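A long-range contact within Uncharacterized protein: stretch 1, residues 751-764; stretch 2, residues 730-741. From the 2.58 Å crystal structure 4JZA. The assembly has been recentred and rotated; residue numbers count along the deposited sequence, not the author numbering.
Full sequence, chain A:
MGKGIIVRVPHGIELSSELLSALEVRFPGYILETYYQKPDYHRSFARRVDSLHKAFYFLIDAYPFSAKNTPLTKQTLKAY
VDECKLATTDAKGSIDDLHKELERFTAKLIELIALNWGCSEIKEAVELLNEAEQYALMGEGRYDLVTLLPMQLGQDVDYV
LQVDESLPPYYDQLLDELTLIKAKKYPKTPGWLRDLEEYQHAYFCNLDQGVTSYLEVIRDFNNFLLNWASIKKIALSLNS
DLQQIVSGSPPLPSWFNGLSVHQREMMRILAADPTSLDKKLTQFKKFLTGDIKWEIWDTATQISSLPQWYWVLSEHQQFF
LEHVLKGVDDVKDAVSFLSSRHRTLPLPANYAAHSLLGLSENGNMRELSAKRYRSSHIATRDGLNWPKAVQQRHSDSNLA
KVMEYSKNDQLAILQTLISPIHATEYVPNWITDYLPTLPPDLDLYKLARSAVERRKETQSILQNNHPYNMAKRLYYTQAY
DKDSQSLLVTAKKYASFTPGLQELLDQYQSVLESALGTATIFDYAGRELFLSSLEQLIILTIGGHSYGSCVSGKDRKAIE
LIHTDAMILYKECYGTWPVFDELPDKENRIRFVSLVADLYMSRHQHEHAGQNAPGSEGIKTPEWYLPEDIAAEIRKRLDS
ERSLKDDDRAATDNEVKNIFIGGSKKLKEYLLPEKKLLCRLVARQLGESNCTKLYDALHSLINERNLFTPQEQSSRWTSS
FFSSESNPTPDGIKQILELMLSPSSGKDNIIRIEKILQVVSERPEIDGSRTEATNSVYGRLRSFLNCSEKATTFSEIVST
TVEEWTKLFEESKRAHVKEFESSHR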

# COMPACT_ATOMS: atom_id res chain seq x y z
N ILE A 751 37.12 3.32 -3.63
CA ILE A 751 36.77 1.95 -4.05
C ILE A 751 37.74 0.96 -3.42
O ILE A 751 37.36 -0.12 -2.97
CB ILE A 751 36.75 1.70 -5.61
CG1 ILE A 751 36.82 2.97 -6.49
CG2 ILE A 751 35.52 0.87 -6.00
CD1 ILE A 751 35.52 3.43 -7.13
N ARG A 752 39.01 1.30 -3.40
CA ARG A 752 40.02 0.45 -2.76
C ARG A 752 39.64 0.19 -1.29
O ARG A 752 39.70 -0.95 -0.84
CB ARG A 752 41.41 1.07 -2.85
CG ARG A 752 41.98 1.27 -4.25
CD ARG A 752 42.30 -0.05 -4.91
NE ARG A 752 42.73 0.08 -6.31
CZ ARG A 752 43.99 0.15 -6.72
NH1 ARG A 752 45.00 0.11 -5.85
NH2 ARG A 752 44.26 0.28 -8.02
N ILE A 753 39.20 1.24 -0.57
CA ILE A 753 38.84 1.09 0.83
C ILE A 753 37.56 0.26 0.94
O ILE A 753 37.44 -0.55 1.83
CB ILE A 753 38.82 2.45 1.62
CG1 ILE A 753 40.06 2.65 2.47
CG2 ILE A 753 37.79 2.46 2.73
CD1 ILE A 753 41.35 2.66 1.71
N GLU A 754 36.61 0.47 0.03
CA GLU A 754 35.39 -0.36 -0.05
C GLU A 754 35.81 -1.83 -0.10
O GLU A 754 35.34 -2.67 0.68
CB GLU A 754 34.53 -0.00 -1.30
CG GLU A 754 33.31 -0.90 -1.54
CD GLU A 754 32.49 -0.58 -2.79
OE1 GLU A 754 31.88 -1.51 -3.38
OE2 GLU A 754 32.43 0.60 -3.20
N LYS A 755 36.71 -2.10 -1.02
CA LYS A 755 37.10 -3.46 -1.29
C LYS A 755 37.91 -4.06 -0.16
O LYS A 755 37.72 -5.20 0.18
CB LYS A 755 37.86 -3.55 -2.61
CG LYS A 755 36.96 -3.46 -3.84
CD LYS A 755 37.82 -3.25 -5.07
CE LYS A 755 37.01 -3.34 -6.34
NZ LYS A 755 37.89 -3.88 -7.42
N ILE A 756 38.80 -3.28 0.41
CA ILE A 756 39.57 -3.71 1.53
C ILE A 756 38.69 -4.02 2.71
O ILE A 756 38.95 -4.96 3.45
CB ILE A 756 40.58 -2.65 1.92
CG1 ILE A 756 41.70 -2.64 0.85
CG2 ILE A 756 41.16 -2.93 3.31
CD1 ILE A 756 42.65 -1.45 0.97
N LEU A 757 37.66 -3.22 2.92
CA LEU A 757 36.71 -3.49 3.97
C LEU A 757 35.84 -4.73 3.74
O LEU A 757 35.44 -5.38 4.70
CB LEU A 757 35.82 -2.29 4.15
CG LEU A 757 36.36 -1.01 4.75
CD1 LEU A 757 35.36 0.10 4.47
CD2 LEU A 757 36.53 -1.16 6.25
N GLN A 758 35.50 -5.04 2.49
CA GLN A 758 34.93 -6.35 2.14
C GLN A 758 35.80 -7.53 2.67
O GLN A 758 35.30 -8.48 3.30
CB GLN A 758 34.77 -6.51 0.63
CG GLN A 758 33.39 -6.18 0.09
CD GLN A 758 33.39 -5.72 -1.38
OE1 GLN A 758 34.38 -5.81 -2.10
NE2 GLN A 758 32.27 -5.23 -1.81
N VAL A 759 37.11 -7.48 2.38
CA VAL A 759 38.00 -8.48 2.90
C VAL A 759 37.95 -8.59 4.43
O VAL A 759 37.70 -9.67 4.96
CB VAL A 759 39.43 -8.16 2.52
CG1 VAL A 759 40.36 -9.15 3.21
CG2 VAL A 759 39.59 -8.24 1.01
N VAL A 760 38.16 -7.48 5.12
CA VAL A 760 38.12 -7.44 6.56
C VAL A 760 36.80 -7.95 7.15
O VAL A 760 36.78 -8.62 8.16
CB VAL A 760 38.36 -5.99 7.09
CG1 VAL A 760 38.00 -5.85 8.58
CG2 VAL A 760 39.81 -5.56 6.87
N SER A 761 35.69 -7.58 6.53
CA SER A 761 34.39 -7.95 7.08
C SER A 761 34.20 -9.47 7.10
O SER A 761 33.37 -9.95 7.85
CB SER A 761 33.31 -7.37 6.21
OG SER A 761 33.28 -8.02 4.92
N GLU A 762 34.92 -10.21 6.23
CA GLU A 762 34.92 -11.69 6.19
C GLU A 762 35.84 -12.35 7.24
O GLU A 762 35.74 -13.56 7.46
CB GLU A 762 35.39 -12.19 4.83
CG GLU A 762 34.50 -11.82 3.64
CD GLU A 762 35.20 -12.01 2.29
OE1 GLU A 762 36.47 -12.19 2.23
OE2 GLU A 762 34.45 -11.98 1.29
N ARG A 763 36.76 -11.57 7.84
CA ARG A 763 37.74 -12.16 8.72
C ARG A 763 37.08 -12.57 10.03
O ARG A 763 36.04 -12.04 10.40
CB ARG A 763 38.87 -11.19 9.04
CG ARG A 763 39.63 -10.62 7.87
CD ARG A 763 40.22 -11.71 7.01
NE ARG A 763 39.48 -11.81 5.78
CZ ARG A 763 39.72 -12.70 4.82
NH1 ARG A 763 40.67 -13.61 4.96
NH2 ARG A 763 38.99 -12.64 3.71
N PRO A 764 37.63 -13.56 10.73
CA PRO A 764 37.11 -13.93 12.03
C PRO A 764 37.39 -12.85 13.03
O PRO A 764 38.37 -12.21 12.90
CB PRO A 764 37.91 -15.17 12.36
CG PRO A 764 38.19 -15.78 11.06
CD PRO A 764 38.45 -14.63 10.15
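Stretch 2 (730-741) PDGIKQILELML

Stretch 2 is a short helix laid nearly antiparallel on the helix of stretch 1: the N-to-C directions differ by 169° and the axes approach to 9.8 Å. The register runs accordingly, with Gly732 opposite Val759 (CA to CA 6.2 Å), Ile736 opposite Ile756 (CA to CA 6.2 Å) and Leu739 opposite Arg752 (CA to CA 7.1 Å). No hydrogen bond crosses between the stretches, so the contact rests on packing.

Pro730 takes the N-cap position with an extended backbone, phi/psi -57/143, and its O accepts the bond from Lys734 N at 3.1 Å that opens the helix. Asp731 begins the helical turns and contributes little area; its OD2 receives Gln735 NE2 at 3.0 Å, a bond within its own helix.

Gly732 is where the helix makes room. A CB here would point toward stretch 1 and lie 2.9 Å from Arg763 CD, a clash. Without one, the Arg763 guanidinium lies with one face over Gly732 CA, while Val759 CG1 reaches Gly732 O at 3.8 Å. The 3.4 Å between Arg763 NH1 and Gly732 N joins two donors and is no hydrogen bond. The arginine is held from its own side instead, its NE donating to Val759 O at 2.9 Å.

Ile733 points away and Lys734 is out of reach, so the next contact comes at Gln735, which points toward stretch 1 and sets its OE1 3.6 Å from Val759 CG2. Ile736 starts out sideways, but its end comes nearer: CD1 lies 4.1 Å from Ile756 CG2 and 4.5 Å from Val760 CG2, an apolar patch made by branched side chains from both helices.

After Leu737 and Glu738, both out of reach, Leu739 gives the largest covered area of the contact. With chi1 m and chi2 t, it sends CD1 to 4.0 Å from Lys755 CB, 4.0 Å from Ile756 CG1 and 4.1 Å from Val759 CG2. Gly732, Gln735, Ile736 and Leu739 thus form the hole that takes Val759 as a knob, the i, i+3, i+4, i+7 spacing of classic helix packing. Leu739 O also lies over one face of the Arg752 guanidinium, 3.1 Å from NH1, but at an angle too poor for a hydrogen bond.

Selenomethionine Met740 closes the apolar row with SE 4.4 Å from Ile756 CD1. Leu741 then points away, and the contact is over. The rule is compact: small at Gly732, branched and apolar along the middle, and an arginine near each end.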

# COMPACT_ATOMS: atom_id res chain seq x y z
N PRO A 730 48.77 -14.30 6.66
CA PRO A 730 47.33 -14.53 6.61
C PRO A 730 46.68 -14.10 5.29
O PRO A 730 47.08 -13.07 4.69
CB PRO A 730 46.77 -13.66 7.75
CG PRO A 730 47.92 -13.14 8.51
CD PRO A 730 49.17 -13.35 7.71
N ASP A 731 45.70 -14.87 4.82
CA ASP A 731 45.15 -14.68 3.49
C ASP A 731 44.53 -13.31 3.29
O ASP A 731 44.68 -12.72 2.19
CB ASP A 731 44.13 -15.78 3.17
CG ASP A 731 43.86 -15.92 1.64
OD1 ASP A 731 44.81 -16.36 0.90
OD2 ASP A 731 42.69 -15.62 1.22
N GLY A 732 43.86 -12.80 4.33
CA GLY A 732 43.32 -11.44 4.31
C GLY A 732 44.34 -10.36 3.98
O GLY A 732 44.10 -9.47 3.17
N ILE A 733 45.52 -10.49 4.57
CA ILE A 733 46.58 -9.59 4.30
C ILE A 733 47.12 -9.76 2.89
O ILE A 733 47.42 -8.75 2.23
CB ILE A 733 47.71 -9.80 5.31
CG1 ILE A 733 47.24 -9.57 6.74
CG2 ILE A 733 48.88 -8.87 4.99
CD1 ILE A 733 46.77 -8.16 7.03
N LYS A 734 47.24 -11.01 2.41
CA LYS A 734 47.68 -11.28 1.03
C LYS A 734 46.73 -10.62 0.06
O LYS A 734 47.15 -10.01 -0.94
CB LYS A 734 47.74 -12.76 0.71
CG LYS A 734 48.82 -13.54 1.45
CD LYS A 734 49.07 -14.95 0.89
CE LYS A 734 49.17 -14.95 -0.65
NZ LYS A 734 49.97 -16.09 -1.21
N GLN A 735 45.44 -10.71 0.37
CA GLN A 735 44.44 -10.09 -0.45
C GLN A 735 44.48 -8.58 -0.49
O GLN A 735 44.13 -7.98 -1.51
CB GLN A 735 43.08 -10.49 0.05
CG GLN A 735 42.69 -11.83 -0.50
CD GLN A 735 41.27 -12.14 -0.18
OE1 GLN A 735 40.33 -11.41 -0.62
NE2 GLN A 735 41.08 -13.19 0.59
N ILE A 736 44.86 -7.98 0.63
CA ILE A 736 44.98 -6.55 0.72
C ILE A 736 46.23 -6.09 -0.00
O ILE A 736 46.18 -5.10 -0.66
CB ILE A 736 44.90 -6.07 2.18
CG1 ILE A 736 43.47 -6.30 2.69
CG2 ILE A 736 45.23 -4.60 2.26
CD1 ILE A 736 43.33 -6.26 4.19
N LEU A 737 47.32 -6.83 0.04
CA LEU A 737 48.41 -6.57 -0.92
C LEU A 737 47.93 -6.65 -2.36
O LEU A 737 48.20 -5.73 -3.14
CB LEU A 737 49.58 -7.53 -0.73
CG LEU A 737 50.35 -7.24 0.55
CD1 LEU A 737 50.99 -8.52 1.05
CD2 LEU A 737 51.41 -6.16 0.37
N GLU A 738 47.25 -7.73 -2.73
CA GLU A 738 46.78 -7.90 -4.10
C GLU A 738 45.99 -6.67 -4.56
O GLU A 738 46.15 -6.22 -5.68
CB GLU A 738 45.90 -9.16 -4.26
CG GLU A 738 46.56 -10.48 -4.69
CD GLU A 738 47.39 -10.41 -5.98
OE1 GLU A 738 46.98 -11.06 -6.96
OE2 GLU A 738 48.45 -9.76 -6.02
N LEU A 739 45.18 -6.11 -3.68
CA LEU A 739 44.33 -5.00 -4.03
C LEU A 739 45.12 -3.74 -4.19
O LEU A 739 44.70 -2.84 -4.92
CB LEU A 739 43.28 -4.76 -2.96
CG LEU A 739 42.07 -5.69 -3.04
CD1 LEU A 739 41.21 -5.66 -1.76
CD2 LEU A 739 41.21 -5.35 -4.25
N MSE A 740 46.25 -3.66 -3.49
CA MSE A 740 47.11 -2.48 -3.50
C MSE A 740 48.18 -2.58 -4.53
O MSE A 740 49.00 -1.68 -4.61
CB MSE A 740 47.75 -2.28 -2.11
CG MSE A 740 46.67 -1.63 -1.27
SE MSE A 740 46.99 -1.55 0.66
CE MSE A 740 47.16 0.40 0.62
N LEU A 741 48.21 -3.64 -5.33
CA LEU A 741 49.34 -3.83 -6.25
C LEU A 741 49.29 -2.82 -7.43
O LEU A 741 50.32 -2.27 -7.77
CB LEU A 741 49.47 -5.29 -6.72
CG LEU A 741 50.87 -5.91 -6.51
CD1 LEU A 741 50.77 -7.33 -5.96
CD2 LEU A 741 51.71 -5.91 -7.79